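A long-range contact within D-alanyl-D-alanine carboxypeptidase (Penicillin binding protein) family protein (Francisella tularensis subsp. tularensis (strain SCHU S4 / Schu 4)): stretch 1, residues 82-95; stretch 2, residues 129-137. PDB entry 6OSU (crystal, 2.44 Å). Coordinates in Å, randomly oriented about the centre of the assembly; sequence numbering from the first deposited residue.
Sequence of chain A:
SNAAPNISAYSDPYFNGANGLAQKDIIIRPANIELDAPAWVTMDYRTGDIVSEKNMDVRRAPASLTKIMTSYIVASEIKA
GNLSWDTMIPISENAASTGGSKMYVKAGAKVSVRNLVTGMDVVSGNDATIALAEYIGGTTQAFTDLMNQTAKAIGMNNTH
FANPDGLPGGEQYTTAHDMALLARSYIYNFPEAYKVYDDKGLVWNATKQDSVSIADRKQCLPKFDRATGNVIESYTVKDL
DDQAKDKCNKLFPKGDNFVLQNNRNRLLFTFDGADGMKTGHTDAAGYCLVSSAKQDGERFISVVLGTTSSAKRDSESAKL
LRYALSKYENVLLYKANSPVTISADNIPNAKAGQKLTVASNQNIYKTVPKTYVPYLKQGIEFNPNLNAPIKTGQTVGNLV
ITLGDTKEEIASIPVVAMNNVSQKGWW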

# COMPACT_ATOMS: atom_id res chain seq x y z
N ASN A 82 -16.88 15.71 -8.29
CA ASN A 82 -17.81 16.19 -7.28
C ASN A 82 -17.12 17.01 -6.20
O ASN A 82 -17.80 17.61 -5.36
CB ASN A 82 -18.55 15.02 -6.63
CG ASN A 82 -19.49 14.33 -7.60
OD1 ASN A 82 -20.17 14.97 -8.39
ND2 ASN A 82 -19.52 13.00 -7.54
N LEU A 83 -15.79 17.04 -6.21
CA LEU A 83 -15.00 17.77 -5.23
C LEU A 83 -13.71 18.18 -5.91
O LEU A 83 -13.29 17.57 -6.90
CB LEU A 83 -14.73 16.90 -3.99
CG LEU A 83 -14.56 17.53 -2.61
CD1 LEU A 83 -15.83 18.24 -2.19
CD2 LEU A 83 -14.17 16.48 -1.59
N SER A 84 -13.08 19.23 -5.39
CA SER A 84 -11.75 19.60 -5.83
C SER A 84 -10.90 19.91 -4.61
O SER A 84 -11.42 20.17 -3.52
CB SER A 84 -11.77 20.80 -6.78
OG SER A 84 -11.53 22.01 -6.09
N TRP A 85 -9.58 19.86 -4.79
CA TRP A 85 -8.66 20.23 -3.72
C TRP A 85 -8.91 21.64 -3.22
O TRP A 85 -8.67 21.94 -2.04
CB TRP A 85 -7.22 20.08 -4.19
CG TRP A 85 -6.82 18.69 -4.54
CD1 TRP A 85 -6.62 18.18 -5.80
CD2 TRP A 85 -6.57 17.61 -3.63
NE1 TRP A 85 -6.26 16.86 -5.72
CE2 TRP A 85 -6.22 16.49 -4.40
CE3 TRP A 85 -6.60 17.50 -2.24
CZ2 TRP A 85 -5.91 15.26 -3.82
CZ3 TRP A 85 -6.29 16.28 -1.67
CH2 TRP A 85 -5.95 15.17 -2.46
N ASP A 86 -9.41 22.53 -4.09
CA ASP A 86 -9.63 23.93 -3.76
C ASP A 86 -10.93 24.18 -3.01
O ASP A 86 -11.10 25.28 -2.47
CB ASP A 86 -9.63 24.77 -5.04
CG ASP A 86 -8.32 24.68 -5.81
OD1 ASP A 86 -7.34 24.16 -5.25
OD2 ASP A 86 -8.28 25.14 -6.98
N THR A 87 -11.84 23.21 -2.97
CA THR A 87 -13.15 23.43 -2.37
C THR A 87 -13.01 23.80 -0.89
O THR A 87 -12.21 23.21 -0.16
CB THR A 87 -14.02 22.18 -2.52
OG1 THR A 87 -14.22 21.90 -3.91
CG2 THR A 87 -15.37 22.36 -1.84
N MET A 88 -13.78 24.80 -0.47
CA MET A 88 -13.75 25.31 0.90
C MET A 88 -14.89 24.69 1.70
O MET A 88 -16.06 24.94 1.40
CB MET A 88 -13.84 26.83 0.91
CG MET A 88 -12.82 27.52 0.02
SD MET A 88 -11.12 27.35 0.61
CE MET A 88 -11.23 28.18 2.19
N ILE A 89 -14.56 23.92 2.73
CA ILE A 89 -15.54 23.20 3.53
C ILE A 89 -15.81 23.98 4.80
O ILE A 89 -14.86 24.39 5.48
CB ILE A 89 -15.06 21.77 3.85
CG1 ILE A 89 -15.08 20.91 2.60
CG2 ILE A 89 -15.93 21.15 4.94
CD1 ILE A 89 -13.74 20.36 2.27
N PRO A 90 -17.07 24.19 5.18
CA PRO A 90 -17.36 24.80 6.48
C PRO A 90 -17.07 23.82 7.61
O PRO A 90 -17.28 22.61 7.48
CB PRO A 90 -18.85 25.13 6.39
CG PRO A 90 -19.39 24.12 5.42
CD PRO A 90 -18.30 23.89 4.41
N ILE A 91 -16.58 24.36 8.72
CA ILE A 91 -16.27 23.57 9.90
C ILE A 91 -17.43 23.72 10.87
O ILE A 91 -17.64 24.81 11.42
CB ILE A 91 -14.94 24.00 10.54
CG1 ILE A 91 -13.84 24.08 9.48
CG2 ILE A 91 -14.56 23.05 11.66
CD1 ILE A 91 -13.54 22.77 8.80
N SER A 92 -18.17 22.64 11.09
CA SER A 92 -19.24 22.66 12.08
C SER A 92 -18.65 22.67 13.49
O SER A 92 -17.48 22.35 13.71
CB SER A 92 -20.15 21.44 11.91
OG SER A 92 -19.43 20.24 12.10
N GLU A 93 -19.49 23.06 14.45
CA GLU A 93 -19.06 22.98 15.84
C GLU A 93 -18.87 21.53 16.28
O GLU A 93 -18.05 21.26 17.17
CB GLU A 93 -20.07 23.68 16.75
CG GLU A 93 -19.58 25.03 17.25
CD GLU A 93 -20.71 26.02 17.48
OE1 GLU A 93 -21.71 25.65 18.13
OE2 GLU A 93 -20.60 27.17 16.99
N ASN A 94 -19.60 20.60 15.67
CA ASN A 94 -19.37 19.18 15.94
C ASN A 94 -17.95 18.78 15.55
O ASN A 94 -17.24 18.14 16.33
CB ASN A 94 -20.39 18.32 15.21
CG ASN A 94 -20.12 16.84 15.36
OD1 ASN A 94 -20.18 16.30 16.47
ND2 ASN A 94 -19.82 16.16 14.26
N ALA A 95 -17.52 19.17 14.35
CA ALA A 95 -16.19 18.82 13.89
C ALA A 95 -15.11 19.46 14.75
O ALA A 95 -14.21 18.78 15.25
CB ALA A 95 -16.02 19.22 12.42
N THR A 129 -11.12 15.06 9.71
CA THR A 129 -11.83 13.89 9.19
C THR A 129 -13.34 14.08 9.29
O THR A 129 -14.08 13.79 8.34
CB THR A 129 -11.40 12.64 9.96
OG1 THR A 129 -9.97 12.54 9.94
CG2 THR A 129 -11.99 11.39 9.32
N ILE A 130 -13.82 14.57 10.43
CA ILE A 130 -15.25 14.76 10.62
C ILE A 130 -15.78 15.84 9.69
O ILE A 130 -16.90 15.75 9.18
CB ILE A 130 -15.55 15.06 12.10
CG1 ILE A 130 -15.26 13.83 12.97
CG2 ILE A 130 -16.99 15.53 12.29
CD1 ILE A 130 -15.83 12.55 12.40
N ALA A 131 -14.98 16.89 9.45
CA ALA A 131 -15.42 17.97 8.59
C ALA A 131 -15.57 17.51 7.15
O ALA A 131 -16.50 17.92 6.45
CB ALA A 131 -14.46 19.15 8.68
N LEU A 132 -14.66 16.65 6.68
CA LEU A 132 -14.79 16.09 5.34
C LEU A 132 -15.98 15.14 5.25
O LEU A 132 -16.71 15.13 4.25
CB LEU A 132 -13.51 15.38 4.93
CG LEU A 132 -12.31 16.26 4.58
CD1 LEU A 132 -11.03 15.43 4.55
CD2 LEU A 132 -12.53 16.97 3.26
N ALA A 133 -16.19 14.33 6.30
CA ALA A 133 -17.26 13.35 6.27
C ALA A 133 -18.63 14.02 6.26
O ALA A 133 -19.51 13.63 5.48
CB ALA A 133 -17.13 12.41 7.48
N GLU A 134 -18.83 15.02 7.11
CA GLU A 134 -20.11 15.73 7.13
C GLU A 134 -20.43 16.36 5.78
O GLU A 134 -21.60 16.43 5.40
CB GLU A 134 -20.09 16.81 8.22
CG GLU A 134 -20.08 16.28 9.65
CD GLU A 134 -20.16 17.39 10.68
OE1 GLU A 134 -19.48 18.43 10.50
OE2 GLU A 134 -20.92 17.23 11.66
N TYR A 135 -19.41 16.82 5.05
CA TYR A 135 -19.65 17.51 3.79
C TYR A 135 -20.01 16.53 2.68
O TYR A 135 -20.95 16.78 1.90
CB TYR A 135 -18.42 18.33 3.40
CG TYR A 135 -18.63 19.19 2.18
CD1 TYR A 135 -19.13 20.48 2.30
CD2 TYR A 135 -18.33 18.72 0.91
CE1 TYR A 135 -19.32 21.28 1.19
CE2 TYR A 135 -18.53 19.50 -0.21
CZ TYR A 135 -19.02 20.78 -0.06
OH TYR A 135 -19.21 21.57 -1.18
N ILE A 136 -19.28 15.42 2.58
CA ILE A 136 -19.51 14.47 1.50
C ILE A 136 -20.77 13.65 1.75
O ILE A 136 -21.51 13.33 0.81
CB ILE A 136 -18.27 13.57 1.33
CG1 ILE A 136 -17.05 14.40 0.94
CG2 ILE A 136 -18.52 12.47 0.31
CD1 ILE A 136 -15.74 13.64 1.01
N GLY A 137 -21.03 13.29 3.00
CA GLY A 137 -22.11 12.37 3.30
C GLY A 137 -23.33 12.98 3.96
O GLY A 137 -24.35 12.30 4.10
O HOH W 1 -17.74 20.39 9.82

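The segment from Asn82 to Ala95 packs across the helix 129–137, with the short strand 88–90 running nearly perpendicular to the helix axis (96°) at a closest approach of 8.5 Å. Together the two stretches bury 560 Å²; the largest shares come from Tyr135, Ile89 and Ala131, and a polar cluster forms at Glu134.

Tyr135 covers the most surface. Its chi1 of -174° (t) carries the ring from the helix along the first stretch, where four residues pack around it. Ile89 lies over one face: its CG1 is 4.2 Å from the centroid of the Tyr135 ring and only 18° off the ring normal, a CH-pi contact. Leu83 CD1 approaches Tyr135 CE2 at 3.6 Å, Pro90 CD lies 4.1 Å from Tyr135 CD1, and Thr87 CG2 is 4.0 Å from Tyr135 OH. The long aromatic side chain thus spans from Pro90 to the beta turn at Ser84–Thr87, while the residue as a whole remains exposed. Leu83 also reaches Ile136, with its CD2 4.2 Å from Ile136 CD1.

Ile89, by contrast, is buried. Strand alternation turns its side chain toward the helix and that of Met88 away, into an exposed position. Besides meeting Tyr135, Ile89 places CD1 3.7 Å from Leu132 CD2 and CG2 3.6 Å from Ala131 O, so its branched side chain touches both helix side chains and backbone.

Ala131 suits this crossing because its methyl group fills little space while still offering an apolar surface. Ile91 CD1 packs 3.7 Å from Ala131 CB, and Ala95 CB lies 4.1 Å from the same methyl. Here the stretches come close, with Ala95 CA 5.3 Å from Ile130 CA, and Ala95 CB packs against Ile130 CG2 at 3.8 Å.

Glu134 adds directional bonds beside this apolar packing. Its extended chi2 (t) brings the carboxylate to the start of the helix that begins at Glu93. Ser92 OG donates to Glu134 OE1 in a very short hydrogen bond of 2.4 Å, and Asn94 ND2 donates to Glu134 OE2 at 3.0 Å, so each carboxylate oxygen has its own partner. Ser92 is also the N-cap, its OG accepting from Ala95 N at 3.1 Å; one hydroxyl therefore both caps the helix and ties it to Glu134. Water 1 reinforces the junction, donating to Glu134 OE1 at 2.7 Å and to Pro90 O at 3.3 Å while accepting from Ser92 N at 2.6 Å.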